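Local coordinates for sulfite dehydrogenase (Paracoccus pantotrophus, PDB 2XTS), which probably oxidises sulfane sulfur bound to a carrier protein, using a molybdopterin-bound molybdenum centre and passing the electrons on to heme c, at residues Q374-W377 with E383-N386. Sequence-based numbering, arbitrary orientation.
Sequences QTWW and EVEN
Trp-377 and Glu-385 form an antiparallel hydrogen-bonded pair in the C-terminal beta hairpin: Trp-377 N reaches Glu-385 O at 2.8 Å, and Glu-385 N returns a bond of the same length to Trp-377 O. Their side chains run alongside each other on one face of the sheet. From the backbone outward, Glu-385 CB lies 4.1 Å from Trp-377 O, CG turns beside the backbone N (chi1 -76°), and the extended chain brings CD to 3.8 Å from Trp-377 CE3. Glu-385 OE1 meets the indole edge, also at Trp-377 CE3, and Glu-385 OE2 lies 3.8 Å from Trp-377 CZ3, with ring and carboxylate planes 71° apart. OE2 also makes salt bridges to Lys-379 and to Arg-177 of the cytochrome chain. Replacing Glu-385 by an alanine is likely to leave both cations without this carboxylate and to open a gap beside the Trp-377 ring. On the other face, Trp-376 CB touches Val-384 CG1 at 3.7 Å, while Trp-376 CZ3 comes 3.9 Å from Asn-386 CB; Trp-376 NE1 bonds to Ile-268 O. Backbone bonds thus hold the strands in register, Asn-386 extends such bonding to the cytochrome chain, and the two cations probably favour ionised Glu-385.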
loop_
_atom_site.group_PDB
_atom_site.type_symbol
_atom_site.label_atom_id
_atom_site.label_comp_id
_atom_site.label_asym_id
_atom_site.label_seq_id
_atom_site.Cartn_x
_atom_site.Cartn_y
_atom_site.Cartn_z
ATOM N N GLN A 374 -4.997 -21.152 -15.944
ATOM C CA GLN A 374 -3.564 -21.363 -16.063
ATOM C C GLN A 374 -3.167 -22.697 -15.426
ATOM O O GLN A 374 -3.663 -23.047 -14.354
ATOM C CB GLN A 374 -2.833 -20.222 -15.324
ATOM C CG GLN A 374 -1.316 -20.368 -15.301
ATOM C CD GLN A 374 -0.668 -20.274 -16.672
ATOM O OE1 GLN A 374 0.022 -21.200 -17.145
ATOM N NE2 GLN A 374 -0.898 -19.179 -17.331
ATOM N N THR A 375 -2.274 -23.430 -16.077
ATOM C CA THR A 375 -1.744 -24.682 -15.558
ATOM C C THR A 375 -0.260 -24.524 -15.275
ATOM O O THR A 375 0.492 -23.996 -16.106
ATOM C CB THR A 375 -1.896 -25.795 -16.587
ATOM O OG1 THR A 375 -3.264 -25.876 -17.010
ATOM C CG2 THR A 375 -1.465 -27.158 -16.037
ATOM N N TRP A 376 0.168 -24.991 -14.104
ATOM C CA TRP A 376 1.592 -25.128 -13.804
ATOM C C TRP A 376 1.965 -26.606 -13.699
ATOM O O TRP A 376 1.334 -27.369 -12.946
ATOM C CB TRP A 376 1.995 -24.505 -12.459
ATOM C CG TRP A 376 1.698 -23.058 -12.273
ATOM C CD1 TRP A 376 1.118 -22.522 -11.164
ATOM C CD2 TRP A 376 1.960 -21.945 -13.164
ATOM N NE1 TRP A 376 1.005 -21.168 -11.297
ATOM C CE2 TRP A 376 1.514 -20.786 -12.508
ATOM C CE3 TRP A 376 2.562 -21.813 -14.419
ATOM C CZ2 TRP A 376 1.600 -19.531 -13.086
ATOM C CZ3 TRP A 376 2.661 -20.566 -14.984
ATOM C CH2 TRP A 376 2.184 -19.448 -14.326
ATOM N N TRP A 377 2.997 -26.991 -14.431
ATOM C CA TRP A 377 3.583 -28.320 -14.266
ATOM C C TRP A 377 4.671 -28.259 -13.205
ATOM O O TRP A 377 5.699 -27.648 -13.414
ATOM C CB TRP A 377 4.133 -28.811 -15.600
ATOM C CG TRP A 377 4.763 -30.167 -15.578
ATOM C CD1 TRP A 377 4.432 -31.224 -14.802
ATOM C CD2 TRP A 377 5.808 -30.614 -16.441
ATOM N NE1 TRP A 377 5.211 -32.321 -15.122
ATOM C CE2 TRP A 377 6.050 -31.973 -16.141
ATOM C CE3 TRP A 377 6.535 -30.008 -17.471
ATOM C CZ2 TRP A 377 7.024 -32.721 -16.801
ATOM C CZ3 TRP A 377 7.517 -30.759 -18.129
ATOM C CH2 TRP A 377 7.745 -32.097 -17.788
ATOM N N GLU A 383 10.951 -27.783 -9.771
ATOM C CA GLU A 383 10.881 -26.723 -10.785
ATOM C C GLU A 383 9.471 -26.697 -11.377
ATOM O O GLU A 383 8.768 -27.704 -11.362
ATOM C CB GLU A 383 11.953 -26.917 -11.855
ATOM C CG GLU A 383 13.358 -26.865 -11.306
ATOM C CD GLU A 383 13.734 -25.523 -10.713
ATOM O OE1 GLU A 383 13.268 -24.469 -11.231
ATOM O OE2 GLU A 383 14.521 -25.532 -9.739
ATOM N N VAL A 384 9.052 -25.548 -11.885
ATOM C CA VAL A 384 7.655 -25.331 -12.236
ATOM C C VAL A 384 7.599 -24.705 -13.626
ATOM O O VAL A 384 8.319 -23.749 -13.901
ATOM C CB VAL A 384 6.972 -24.404 -11.199
ATOM C CG1 VAL A 384 5.529 -24.183 -11.539
ATOM C CG2 VAL A 384 7.111 -24.971 -9.785
ATOM N N GLU A 385 6.729 -25.235 -14.496
ATOM C CA GLU A 385 6.618 -24.749 -15.872
ATOM C C GLU A 385 5.222 -24.272 -16.226
ATOM O O GLU A 385 4.204 -24.817 -15.785
ATOM C CB GLU A 385 6.988 -25.879 -16.853
ATOM C CG GLU A 385 8.472 -26.180 -16.972
ATOM C CD GLU A 385 8.829 -27.079 -18.141
ATOM O OE1 GLU A 385 8.110 -27.043 -19.153
ATOM O OE2 GLU A 385 9.856 -27.785 -18.050
ATOM N N ASN A 386 5.186 -23.258 -17.088
ATOM C CA ASN A 386 4.004 -22.858 -17.820
ATOM C C ASN A 386 3.789 -23.841 -18.966
ATOM O O ASN A 386 4.671 -23.994 -19.827
ATOM C CB ASN A 386 4.226 -21.465 -18.405
ATOM C CG ASN A 386 3.069 -20.991 -19.259
ATOM O OD1 ASN A 386 1.982 -21.567 -19.228
ATOM N ND2 ASN A 386 3.324 -19.980 -20.079
#